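Local coordinates for protein Zn-dependent hydrolase, glyoxylase (Echinicola vietnamensis, PDB 6T5K) that probably hydrolyses beta-lactam antibiotics, carbapenems among them, as a monomeric class B metallo-beta-lactamase whose active site holds two zinc ions, at residues A[101-104]-A[105-108]; A[119-123]-A[124-128]; A[184-187]-A[188-191]; A[192-196]-A[197-201]; A[60-64]-A[65-69]. One frame throughout, in Å; residues are numbered along the deposited sequence.

Contact 1. Residues A[101-104]-A[105-108]; sequences FHLD and CLGG. With ZN (zinc ion), chain G; ZN (zinc ion), chain H.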
loop_
_atom_site.group_PDB
_atom_site.type_symbol
_atom_site.label_atom_id
_atom_site.label_comp_id
_atom_site.label_asym_id
_atom_site.label_seq_id
_atom_site.Cartn_x
_atom_site.Cartn_y
_atom_site.Cartn_z
ATOM N N PHE A 101 0.142 10.263 -3.192
ATOM C CA PHE A 101 -0.728 11.340 -2.714
ATOM C C PHE A 101 -2.213 11.167 -3.025
ATOM O O PHE A 101 -3.011 11.993 -2.574
ATOM C CB PHE A 101 -0.253 12.698 -3.253
ATOM C CG PHE A 101 -0.611 12.964 -4.693
ATOM C CD1 PHE A 101 0.239 12.551 -5.726
ATOM C CD2 PHE A 101 -1.774 13.665 -5.015
ATOM C CE1 PHE A 101 -0.080 12.817 -7.041
ATOM C CE2 PHE A 101 -2.082 13.953 -6.352
ATOM C CZ PHE A 101 -1.242 13.507 -7.360
ATOM N N HIS A 102 -2.618 10.136 -3.762
ATOM C CA HIS A 102 -4.021 10.005 -4.143
ATOM C C HIS A 102 -4.894 9.544 -2.960
ATOM O O HIS A 102 -4.418 9.046 -1.947
ATOM C CB HIS A 102 -4.172 8.999 -5.275
ATOM C CG HIS A 102 -3.715 9.492 -6.605
ATOM N ND1 HIS A 102 -3.397 8.634 -7.640
ATOM C CD2 HIS A 102 -3.554 10.745 -7.091
ATOM C CE1 HIS A 102 -3.062 9.340 -8.701
ATOM N NE2 HIS A 102 -3.143 10.622 -8.395
ATOM N N LEU A 103 -6.211 9.658 -3.134
ATOM C CA LEU A 103 -7.143 9.397 -2.024
ATOM C C LEU A 103 -7.243 7.922 -1.635
ATOM O O LEU A 103 -7.586 7.627 -0.482
ATOM C CB LEU A 103 -8.507 10.014 -2.338
ATOM C CG LEU A 103 -8.511 11.549 -2.315
ATOM C CD1 LEU A 103 -9.842 12.035 -2.857
ATOM C CD2 LEU A 103 -8.299 12.101 -0.904
ATOM N N ASP A 104 -6.929 6.993 -2.532
ATOM C CA ASP A 104 -6.901 5.577 -2.157
ATOM C C ASP A 104 -5.612 5.194 -1.432
ATOM O O ASP A 104 -5.338 3.997 -1.238
ATOM C CB ASP A 104 -7.157 4.654 -3.370
ATOM C CG ASP A 104 -6.180 4.863 -4.535
ATOM O OD1 ASP A 104 -5.864 6.043 -4.844
ATOM O OD2 ASP A 104 -5.766 3.828 -5.174
ATOM N N CYS A 105 -4.824 6.194 -1.055
ATOM C CA CYS A 105 -3.688 6.039 -0.171
ATOM C C CYS A 105 -3.860 6.813 1.118
ATOM O O CYS A 105 -3.363 6.376 2.159
ATOM C CB CYS A 105 -2.410 6.532 -0.861
ATOM S SG CYS A 105 -2.114 5.750 -2.424
ATOM N N LEU A 106 -4.518 7.990 1.077
ATOM C CA LEU A 106 -4.485 8.848 2.252
ATOM C C LEU A 106 -5.815 9.490 2.599
ATOM O O LEU A 106 -5.856 10.334 3.499
ATOM C CB LEU A 106 -3.384 9.919 2.136
ATOM C CG LEU A 106 -3.221 10.656 0.803
ATOM C CD1 LEU A 106 -4.465 11.480 0.541
ATOM C CD2 LEU A 106 -2.024 11.554 0.851
ATOM N N GLY A 107 -6.903 9.100 1.945
ATOM C CA GLY A 107 -8.173 9.732 2.232
ATOM C C GLY A 107 -8.593 9.612 3.684
ATOM O O GLY A 107 -9.317 10.466 4.199
ATOM N N GLY A 108 -8.137 8.572 4.366
ATOM C CA GLY A 108 -8.515 8.355 5.748
ATOM C C GLY A 108 -7.477 8.695 6.796
ATOM O O GLY A 108 -7.593 8.248 7.940
HETATM ZN ZN ZN G . -3.130 6.623 -7.457
HETATM ZN ZN ZN H . -4.626 3.493 -7.134
HETATM O O HOH W 1 -4.715 5.618 -7.166
HETATM O O HOH W 2 -4.258 3.203 -9.383
#

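Contact 2. Residues A[119-123]-A[124-128]; sequences SYAFK and NTLSL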
loop_
_atom_site.group_PDB
_atom_site.type_symbol
_atom_site.label_atom_id
_atom_site.label_comp_id
_atom_site.label_asym_id
_atom_site.label_seq_id
_atom_site.Cartn_x
_atom_site.Cartn_y
_atom_site.Cartn_z
ATOM N N SER A 119 1.757 9.381 10.682
ATOM C CA SER A 119 1.682 9.054 9.271
ATOM C C SER A 119 2.957 9.484 8.561
ATOM O O SER A 119 3.527 10.546 8.854
ATOM C CB SER A 119 0.471 9.701 8.611
ATOM O OG SER A 119 0.499 11.116 8.699
ATOM N N TYR A 120 3.390 8.641 7.634
ATOM C CA TYR A 120 4.616 8.852 6.895
ATOM C C TYR A 120 4.361 8.723 5.402
ATOM O O TYR A 120 3.465 8.007 4.970
ATOM C CB TYR A 120 5.635 7.757 7.232
ATOM C CG TYR A 120 6.098 7.746 8.659
ATOM C CD1 TYR A 120 5.328 7.170 9.651
ATOM C CD2 TYR A 120 7.309 8.337 9.027
ATOM C CE1 TYR A 120 5.756 7.156 10.970
ATOM C CE2 TYR A 120 7.748 8.316 10.344
ATOM C CZ TYR A 120 6.958 7.734 11.312
ATOM O OH TYR A 120 7.388 7.712 12.618
ATOM N N ALA A 121 5.196 9.389 4.613
ATOM C CA ALA A 121 5.101 9.284 3.163
ATOM C C ALA A 121 6.371 9.858 2.562
ATOM O O ALA A 121 7.174 10.500 3.241
ATOM C CB ALA A 121 3.874 10.030 2.639
ATOM N N PHE A 122 6.567 9.586 1.279
ATOM C CA PHE A 122 7.654 10.241 0.566
ATOM C C PHE A 122 7.552 11.750 0.729
ATOM O O PHE A 122 6.458 12.317 0.724
ATOM C CB PHE A 122 7.532 9.894 -0.911
ATOM C CG PHE A 122 8.719 10.307 -1.746
ATOM C CD1 PHE A 122 10.020 9.912 -1.409
ATOM C CD2 PHE A 122 8.531 11.032 -2.880
ATOM C CE1 PHE A 122 11.101 10.276 -2.204
ATOM C CE2 PHE A 122 9.601 11.358 -3.710
ATOM C CZ PHE A 122 10.897 11.011 -3.351
ATOM N N LYS A 123 8.701 12.410 0.820
ATOM C CA LYS A 123 8.709 13.851 1.045
ATOM C C LYS A 123 7.801 14.587 0.067
ATOM O O LYS A 123 7.080 15.514 0.452
ATOM C CB LYS A 123 10.148 14.377 0.972
ATOM C CG LYS A 123 10.879 14.069 -0.322
ATOM C CD LYS A 123 12.356 14.479 -0.269
ATOM C CE LYS A 123 13.078 14.014 -1.512
ATOM N NZ LYS A 123 14.532 14.375 -1.547
ATOM N N ASN A 124 7.810 14.191 -1.205
ATOM C CA ASN A 124 7.004 14.898 -2.187
ATOM C C ASN A 124 5.527 14.579 -2.076
ATOM O O ASN A 124 4.712 15.368 -2.560
ATOM C CB ASN A 124 7.551 14.703 -3.592
ATOM C CG ASN A 124 8.838 15.469 -3.785
ATOM O OD1 ASN A 124 9.182 16.370 -2.984
ATOM N ND2 ASN A 124 9.558 15.138 -4.831
ATOM N N THR A 125 5.163 13.460 -1.438
ATOM C CA THR A 125 3.747 13.200 -1.181
ATOM C C THR A 125 3.154 14.249 -0.259
ATOM O O THR A 125 1.994 14.648 -0.435
ATOM C CB THR A 125 3.597 11.814 -0.576
ATOM O OG1 THR A 125 4.187 10.863 -1.474
ATOM C CG2 THR A 125 2.134 11.466 -0.339
ATOM N N LEU A 126 3.933 14.747 0.699
ATOM C CA LEU A 126 3.407 15.778 1.589
ATOM C C LEU A 126 3.009 17.025 0.806
ATOM O O LEU A 126 1.903 17.552 0.969
ATOM C CB LEU A 126 4.437 16.125 2.650
ATOM C CG LEU A 126 4.457 15.165 3.847
ATOM C CD1 LEU A 126 4.918 13.781 3.467
ATOM C CD2 LEU A 126 5.346 15.741 4.945
ATOM N N SER A 127 3.895 17.507 -0.065
ATOM C CA SER A 127 3.593 18.729 -0.811
ATOM C C SER A 127 2.478 18.490 -1.820
ATOM O O SER A 127 1.578 19.322 -1.960
ATOM C CB SER A 127 4.843 19.273 -1.483
ATOM O OG SER A 127 5.558 18.246 -2.111
ATOM N N LEU A 128 2.475 17.330 -2.481
ATOM C CA LEU A 128 1.404 17.051 -3.436
ATOM C C LEU A 128 0.053 16.958 -2.735
ATOM O O LEU A 128 -0.953 17.454 -3.246
ATOM C CB LEU A 128 1.723 15.766 -4.193
ATOM C CG LEU A 128 2.837 15.937 -5.201
ATOM C CD1 LEU A 128 3.369 14.606 -5.627
ATOM C CD2 LEU A 128 2.363 16.716 -6.445
HETATM O O HOH W 3 4.632 8.313 -0.361
#

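Contact 3. Residues A[184-187]-A[188-191]; sequences IKAN and GAGK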
loop_
_atom_site.group_PDB
_atom_site.type_symbol
_atom_site.label_atom_id
_atom_site.label_comp_id
_atom_site.label_asym_id
_atom_site.label_seq_id
_atom_site.Cartn_x
_atom_site.Cartn_y
_atom_site.Cartn_z
ATOM N N ILE A 184 2.312 -0.990 -9.064
ATOM C CA ILE A 184 2.309 -2.371 -9.522
ATOM C C ILE A 184 0.890 -2.776 -9.884
ATOM O O ILE A 184 -0.040 -2.557 -9.098
ATOM C CB ILE A 184 2.910 -3.329 -8.484
ATOM C CG1 ILE A 184 4.348 -2.900 -8.121
ATOM C CG2 ILE A 184 2.817 -4.785 -8.988
ATOM C CD1 ILE A 184 5.272 -2.765 -9.314
ATOM N N LYS A 185 0.733 -3.348 -11.082
ATOM C CA LYS A 185 -0.540 -3.847 -11.579
ATOM C C LYS A 185 -0.729 -5.326 -11.284
ATOM O O LYS A 185 0.228 -6.101 -11.237
ATOM C CB LYS A 185 -0.665 -3.645 -13.087
ATOM C CG LYS A 185 -0.522 -2.207 -13.496
ATOM C CD LYS A 185 -1.548 -1.330 -12.812
ATOM C CE LYS A 185 -1.563 0.085 -13.432
ATOM N NZ LYS A 185 -2.555 0.953 -12.817
ATOM N N ALA A 186 -1.985 -5.707 -11.048
ATOM C CA ALA A 186 -2.337 -7.118 -11.005
ATOM C C ALA A 186 -2.034 -7.771 -12.345
ATOM O O ALA A 186 -2.063 -7.122 -13.393
ATOM C CB ALA A 186 -3.822 -7.280 -10.678
ATOM N N ASN A 187 -1.772 -9.079 -12.304
ATOM C CA ASN A 187 -1.482 -9.820 -13.522
ATOM C C ASN A 187 -2.655 -9.689 -14.498
ATOM O O ASN A 187 -3.812 -9.931 -14.144
ATOM C CB ASN A 187 -1.212 -11.294 -13.203
ATOM C CG ASN A 187 -0.491 -12.014 -14.329
ATOM O OD1 ASN A 187 0.214 -11.400 -15.137
ATOM N ND2 ASN A 187 -0.656 -13.323 -14.377
ATOM N N GLY A 188 -2.355 -9.285 -15.731
ATOM C CA GLY A 188 -3.360 -9.128 -16.752
ATOM C C GLY A 188 -4.172 -7.848 -16.663
ATOM O O GLY A 188 -5.055 -7.642 -17.511
ATOM N N ALA A 189 -3.901 -6.976 -15.689
ATOM C CA ALA A 189 -4.717 -5.785 -15.532
ATOM C C ALA A 189 -4.323 -4.713 -16.542
ATOM O O ALA A 189 -3.240 -4.733 -17.136
ATOM C CB ALA A 189 -4.572 -5.199 -14.135
ATOM N N GLY A 190 -5.235 -3.768 -16.733
ATOM C CA GLY A 190 -4.982 -2.643 -17.600
ATOM C C GLY A 190 -4.072 -1.607 -16.962
ATOM O O GLY A 190 -3.660 -1.715 -15.807
ATOM N N LYS A 191 -3.775 -0.565 -17.744
ATOM C CA LYS A 191 -2.884 0.487 -17.279
ATOM C C LYS A 191 -3.545 1.398 -16.248
ATOM O O LYS A 191 -2.838 2.105 -15.532
ATOM C CB LYS A 191 -2.357 1.295 -18.466
ATOM C CG LYS A 191 -1.481 0.508 -19.408
ATOM C CD LYS A 191 -0.926 1.381 -20.514
ATOM C CE LYS A 191 0.069 0.626 -21.360
ATOM N NZ LYS A 191 0.487 1.391 -22.542
#

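Contact 4. Residues A[192-196]-A[197-201]; sequences GNLED and ANVEA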
loop_
_atom_site.group_PDB
_atom_site.type_symbol
_atom_site.label_atom_id
_atom_site.label_comp_id
_atom_site.label_asym_id
_atom_site.label_seq_id
_atom_site.Cartn_x
_atom_site.Cartn_y
_atom_site.Cartn_z
ATOM N N GLY A 192 -4.876 1.422 -16.180
ATOM C CA GLY A 192 -5.568 2.196 -15.160
ATOM C C GLY A 192 -5.456 3.696 -15.380
ATOM O O GLY A 192 -5.300 4.182 -16.500
ATOM N N ASN A 193 -5.529 4.439 -14.275
ATOM C CA ASN A 193 -5.550 5.892 -14.326
ATOM C C ASN A 193 -4.135 6.396 -14.576
ATOM O O ASN A 193 -3.247 6.238 -13.726
ATOM C CB ASN A 193 -6.080 6.424 -13.005
ATOM C CG ASN A 193 -5.860 7.896 -12.860
ATOM O OD1 ASN A 193 -5.806 8.626 -13.861
ATOM N ND2 ASN A 193 -5.717 8.355 -11.610
ATOM N N LEU A 194 -3.923 7.017 -15.733
ATOM C CA LEU A 194 -2.613 7.540 -16.093
ATOM C C LEU A 194 -2.537 9.050 -15.991
ATOM O O LEU A 194 -1.552 9.637 -16.446
ATOM C CB LEU A 194 -2.241 7.139 -17.519
ATOM C CG LEU A 194 -2.171 5.640 -17.759
ATOM C CD1 LEU A 194 -1.865 5.320 -19.197
ATOM C CD2 LEU A 194 -1.121 5.013 -16.866
ATOM N N GLU A 195 -3.543 9.699 -15.402
ATOM C CA GLU A 195 -3.584 11.159 -15.406
ATOM C C GLU A 195 -2.363 11.787 -14.738
ATOM O O GLU A 195 -1.910 12.867 -15.157
ATOM C CB GLU A 195 -4.872 11.648 -14.744
ATOM C CG GLU A 195 -6.007 11.745 -15.730
ATOM C CD GLU A 195 -7.344 11.891 -15.061
ATOM O OE1 GLU A 195 -8.297 11.227 -15.533
ATOM O OE2 GLU A 195 -7.434 12.663 -14.074
ATOM N N ASP A 196 -1.829 11.145 -13.697
ATOM C CA ASP A 196 -0.692 11.673 -12.959
ATOM C C ASP A 196 0.577 10.840 -13.185
ATOM O O ASP A 196 1.569 10.985 -12.461
ATOM C CB ASP A 196 -1.017 11.775 -11.469
ATOM C CG ASP A 196 -2.102 12.801 -11.178
ATOM O OD1 ASP A 196 -2.065 13.880 -11.830
ATOM O OD2 ASP A 196 -2.952 12.532 -10.276
ATOM N N ALA A 197 0.571 9.999 -14.204
ATOM C CA ALA A 197 1.613 9.005 -14.397
ATOM C C ALA A 197 2.786 9.532 -15.214
ATOM O O ALA A 197 2.662 10.473 -16.004
ATOM C CB ALA A 197 1.048 7.754 -15.085
ATOM N N ASN A 198 3.936 8.881 -15.016
ATOM C CA ASN A 198 5.130 9.055 -15.847
ATOM C C ASN A 198 5.384 7.679 -16.458
ATOM O O ASN A 198 6.016 6.805 -15.837
ATOM C CB ASN A 198 6.299 9.512 -15.006
ATOM C CG ASN A 198 7.549 9.711 -15.817
ATOM O OD1 ASN A 198 7.690 9.193 -16.930
ATOM N ND2 ASN A 198 8.462 10.486 -15.270
ATOM N N VAL A 199 4.837 7.471 -17.659
ATOM C CA VAL A 199 4.945 6.162 -18.294
ATOM C C VAL A 199 6.334 5.895 -18.861
ATOM O O VAL A 199 6.665 4.736 -19.121
ATOM C CB VAL A 199 3.862 5.907 -19.361
ATOM C CG1 VAL A 199 2.488 5.939 -18.742
ATOM C CG2 VAL A 199 3.966 6.865 -20.537
ATOM N N GLU A 200 7.161 6.933 -19.045
ATOM C CA GLU A 200 8.548 6.690 -19.436
ATOM C C GLU A 200 9.335 6.119 -18.281
ATOM O O GLU A 200 10.090 5.157 -18.452
ATOM C CB GLU A 200 9.188 7.991 -19.901
ATOM C CG GLU A 200 8.642 8.493 -21.224
ATOM C CD GLU A 200 7.249 9.066 -21.159
ATOM O OE1 GLU A 200 6.948 9.764 -20.177
ATOM O OE2 GLU A 200 6.468 8.842 -22.137
ATOM N N ALA A 201 9.131 6.673 -17.083
ATOM C CA ALA A 201 9.882 6.209 -15.923
ATOM C C ALA A 201 9.389 4.862 -15.441
ATOM O O ALA A 201 10.161 4.108 -14.852
ATOM C CB ALA A 201 9.756 7.207 -14.778
HETATM O O HOH W 4 0.607 9.581 -18.648
HETATM O O HOH W 5 0.905 12.521 -16.631
#

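Contact 5. Residues A[60-64]-A[65-69]; sequences IVISD and GEAVV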
loop_
_atom_site.group_PDB
_atom_site.type_symbol
_atom_site.label_atom_id
_atom_site.label_comp_id
_atom_site.label_asym_id
_atom_site.label_seq_id
_atom_site.Cartn_x
_atom_site.Cartn_y
_atom_site.Cartn_z
ATOM N N ILE A 60 -1.427 -4.535 5.793
ATOM C CA ILE A 60 -1.133 -4.453 7.214
ATOM C C ILE A 60 -0.030 -5.455 7.495
ATOM O O ILE A 60 -0.128 -6.617 7.087
ATOM C CB ILE A 60 -2.357 -4.784 8.086
ATOM C CG1 ILE A 60 -3.614 -4.132 7.543
ATOM C CG2 ILE A 60 -2.092 -4.331 9.531
ATOM C CD1 ILE A 60 -4.847 -4.643 8.201
ATOM N N VAL A 61 1.018 -5.016 8.188
ATOM C CA VAL A 61 2.030 -5.909 8.724
ATOM C C VAL A 61 1.804 -5.982 10.220
ATOM O O VAL A 61 1.676 -4.941 10.865
ATOM C CB VAL A 61 3.437 -5.396 8.400
ATOM C CG1 VAL A 61 4.494 -6.382 8.921
ATOM C CG2 VAL A 61 3.542 -5.162 6.903
ATOM N N ILE A 62 1.725 -7.203 10.758
ATOM C CA ILE A 62 1.462 -7.431 12.180
ATOM C C ILE A 62 2.528 -8.374 12.724
ATOM O O ILE A 62 2.742 -9.465 12.183
ATOM C CB ILE A 62 0.053 -8.003 12.423
ATOM C CG1 ILE A 62 -1.009 -7.089 11.804
ATOM C CG2 ILE A 62 -0.202 -8.160 13.915
ATOM C CD1 ILE A 62 -2.456 -7.598 11.926
ATOM N N SER A 63 3.180 -7.973 13.813
ATOM C CA SER A 63 4.127 -8.866 14.473
ATOM C C SER A 63 4.217 -8.454 15.928
ATOM O O SER A 63 4.296 -7.261 16.235
ATOM C CB SER A 63 5.517 -8.789 13.819
ATOM O OG SER A 63 6.403 -9.817 14.251
ATOM N N ASP A 64 4.211 -9.451 16.813
ATOM C CA ASP A 64 4.415 -9.229 18.237
ATOM C C ASP A 64 3.477 -8.174 18.817
ATOM O O ASP A 64 3.877 -7.340 19.630
ATOM C CB ASP A 64 5.880 -8.891 18.501
ATOM C CG ASP A 64 6.824 -9.788 17.706
ATOM O OD1 ASP A 64 6.854 -11.014 17.988
ATOM O OD2 ASP A 64 7.503 -9.265 16.774
ATOM N N GLY A 65 2.212 -8.207 18.394
ATOM C CA GLY A 65 1.198 -7.318 18.925
ATOM C C GLY A 65 1.251 -5.911 18.405
ATOM O O GLY A 65 0.552 -5.041 18.947
ATOM N N GLU A 66 2.036 -5.657 17.363
ATOM C CA GLU A 66 2.166 -4.338 16.773
ATOM C C GLU A 66 1.842 -4.412 15.290
ATOM O O GLU A 66 1.957 -5.466 14.667
ATOM C CB GLU A 66 3.591 -3.796 16.982
ATOM C CG GLU A 66 3.960 -3.709 18.454
ATOM C CD GLU A 66 5.335 -3.115 18.740
ATOM O OE1 GLU A 66 5.954 -2.573 17.806
ATOM O OE2 GLU A 66 5.768 -3.184 19.913
ATOM N N ALA A 67 1.405 -3.284 14.741
ATOM C CA ALA A 67 0.994 -3.239 13.350
ATOM C C ALA A 67 1.432 -1.946 12.685
ATOM O O ALA A 67 1.504 -0.882 13.312
ATOM C CB ALA A 67 -0.523 -3.347 13.251
ATOM N N VAL A 68 1.753 -2.056 11.393
ATOM C CA VAL A 68 1.937 -0.895 10.529
ATOM C C VAL A 68 1.030 -1.042 9.319
ATOM O O VAL A 68 0.914 -2.130 8.758
ATOM C CB VAL A 68 3.405 -0.778 10.093
ATOM C CG1 VAL A 68 3.546 0.257 8.982
ATOM C CG2 VAL A 68 4.301 -0.477 11.309
ATOM N N VAL A 69 0.356 0.039 8.945
ATOM C CA VAL A 69 -0.590 0.032 7.836
ATOM C C VAL A 69 -0.007 0.795 6.649
ATOM O O VAL A 69 0.538 1.891 6.808
ATOM C CB VAL A 69 -1.932 0.639 8.276
ATOM C CG1 VAL A 69 -2.907 0.693 7.112
ATOM C CG2 VAL A 69 -2.508 -0.131 9.449
HETATM O O HOH W 6 6.109 -6.133 20.801
#

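Contact 1. Residues A[101-104]-A[105-108]
Leu106 folds back over the start of its own short helix and packs against the backbone of Phe101 and His102. Its CG lies between the backbone N and the carbonyl carbon (chi1 44°), which brings CD1 to 3.5 Å from Phe101 O, a buried carbonyl with no hydrogen-bond partner. His102, at the N-cap position, offers its carbonyl to two amides: Leu106 N approaches His102 O in the carbonyl plane at 3.2 Å, while Cys105 N comes from well above that plane. The next bond in the same turn runs from Gly107 N to Leu103 O, 2.9 Å. The turn belongs to the zinc-binding HxHxD motif of metallo-beta-lactamases, formed here by His100, His102 and Asp104. ND1 of His102 binds one zinc at 2.0 Å, completing with His100 and His163 the three-histidine site, and its NE2 is held by Asp196. Asp104 OD2 binds the other zinc at 2.3 Å, alongside Cys182 and His223. The second carboxylate oxygen, OD1, accepts a 2.6 Å hydrogen bond from the water that bridges the two metals, so one carboxylate fixes both a zinc and the bridging ligand. Packing is looser beside Leu103, whose side chain is exposed; its CD2 meets Leu106 CD1 at 4.1 Å, the two chains crossing at a slant. Phe101, by contrast, is buried, with Thr125 and Leu128 of helix 123-131 against it.

Contact 2. Residues A[119-123]-A[124-128]
Thr125 lies over the methyl group of Ala121, its CB and CG2 both in contact with Ala121 CB, at 3.7 Å in the case of CB. Leu126 reaches the same methyl from another direction, with CD1 4.0 Å from Ala121 CB, so the last part of strand 119-122 is packed beneath the first turn of the helix. With OG1 anti to its carbonyl carbon (chi1 -57°), Thr125 turns its hydroxyl toward Phe122, where a water donates to OG1 and accepts from Phe122 N; Asp166 is a further partner of this hydroxyl. The Phe122 ring runs alongside Asn124, ring and amide planes 76° apart, and CD2 of the ring touches Asn124 CB at 3.9 Å. Lys123 CG sits over the centre of one ring face, 4.2 Å above it, and Tyr158 stacks on the ring. Backbone bonds at the bend are weak: Thr125 N to Phe122 O at 2.8 Å and Leu126 N to Lys123 O at 3.2 Å. Further along, Asn124 O accepts from both Leu128 N and Ser127 OG, on the same face of its plane. Strand and helix axes lie 99° apart, with Phe122 as N-cap, at the strand-to-helix junction of the beta-alpha-beta unit 119-122, 123-131, 139-141.

Contact 3. Residues A[184-187]-A[188-191]
Two successive torsions near -58° (chi1 and chi2) bend the Lys185 side chain, after which it runs extended to its amino group and spans the mouth of the loop to Lys191. The ammonium NZ donates to Lys191 O at 3.0 Å, from far above the carbonyl plane (66° out of it). On the way the methylenes pass beside the preceding peptide, CE lying 3.6 Å from Gly190 O, while nearer the backbone Lys185 CB stands 4.3 Å from Ala189 CB. Between these ends the chain reverses in a type II beta turn from Ala186 to Ala189, closed by Ala189 N to Ala186 O at 2.9 Å. Gly188 takes the third position of the turn with a positive phi of 79°, a conformation that glycine adopts readily. The two alanines that close the turn bring their methyls together, Ala186 CB to Ala189 CB at 4.1 Å. All this lies in the long loop between strand 177-181 and helix 201-212, which begins with the zinc ligand Cys182 and borders the metal site. Helix 230-239 meets the loop through Tyr234, whose hydroxyl bonds Ala189 O, and through Thr235, which receives Lys185 N; Trp202 of helix 201-212 touches the Lys185 side chain. Lys185 is buried, its side chain about 7 Å from a zinc. A buried ammonium held by a backbone carbonyl so near the metal site would probably add positive potential there, and the same bond ties Lys191 back to the start of the loop.

Contact 4. Residues A[192-196]-A[197-201]
Leu194 spreads its side chain across Ala197 and Val199, one methyl serving both: CD2 lies 3.9 Å from Ala197 CB and 4.2 Å from Val199 CG1. Its CG is anti to the carbonyl carbon (chi1 -60°), and chi2 near 180° sends CD1 on outward and leaves CD2 as the branch turned to the Ala197 methyl. Val199 meets it at about a right angle, with CG1 likewise anti to its own carbonyl carbon, and Phe239 of helix 230-239 touches both side chains. Trp202, in the first turn of helix 201-212, touches Leu194 and Ala197. Beneath this small apolar cluster the backbone forms a type I beta turn from Leu194 to Ala197, closed by Ala197 N to Leu194 O at 3.1 Å. An Asx turn leads into it: Asn193 OD1 accepts from Glu195 N at 2.9 Å in a nearly straight bond. Two waters decorate the turn, one of them donating to both Glu195 O and Ala197 O. Asp196, at the turn's third position, supplies a second-shell carboxylate that helps fix the rotation of the zinc-bound His102 imidazole. At the other end Asn198, its CG anti to the backbone N (chi1 -180°), caps the approach to helix 201-212 by accepting from Ala201 N through OD1 at 2.9 Å, while its ND2 is held by Glu161.

Contact 5. Residues A[60-64]-A[65-69]
Ile60 and Ile62 flank the small methyl of Ala67 on one face of the hairpin: Ile60 CG2 lies 4.2 Å from Ala67 CB, and Ile62 CG1 comes to 4.0 Å from the same carbon. Ile60 CG2 also meets Val69 CG2 at 4.2 Å. With CG2 anti to the backbone N, Ile60 turns this branch toward the neighbouring strand, and Leu82 of helix 76-88 packs on Ile60 and Val69. Val61, Ser63, Glu66 and Val68 occupy the other face, where Val68 and Ser63 contact strands 144-149 and 152-157 of the second sheet. This is a beta hairpin with a two-residue loop, strands 54-63 and 66-70 joined by a type I' turn from Ser63 to Glu66, with Asp64 and Gly65 both at positive phi. Val61 and Val68 form a hydrogen-bonded pair, Val61 N reaching Val68 O at 2.9 Å almost straight. Ser63 and Glu66 form the next such pair, Glu66 N donating to Ser63 O at 3.0 Å from above the carbonyl plane. At the turn, Ser63 OG donates to Asp64 OD2 at 2.8 Å from above the carboxylate plane, and Thr151 is a second partner of that oxygen. A water links Asp64 O to Glu66 OE2, while Glu66 OE1 is held by Asn94 and Gly150.

In the fold
Along the chain the order is contact 5, contact 1, contact 2, contact 3, contact 4. Contacts 5 and 2 belong to the same eight-stranded sheet, their centres about 22 Å apart; contact 1 lies on the loop and short helix that follow strand 92-98 of that sheet. Contacts 3 and 4, centres about 13 Å apart, share the long loop between strand 177-181 of the second sheet and helix 201-212. Contact 1 touches contact 2 through Phe101 and contact 4 through His102. In this alpha-beta/beta-alpha sandwich of metallo-beta-lactamases the zinc site is thus assembled from loops at the edge between the two sheets, while contact 5 lies about 31 Å from contact 4, centre to centre, across the molecule.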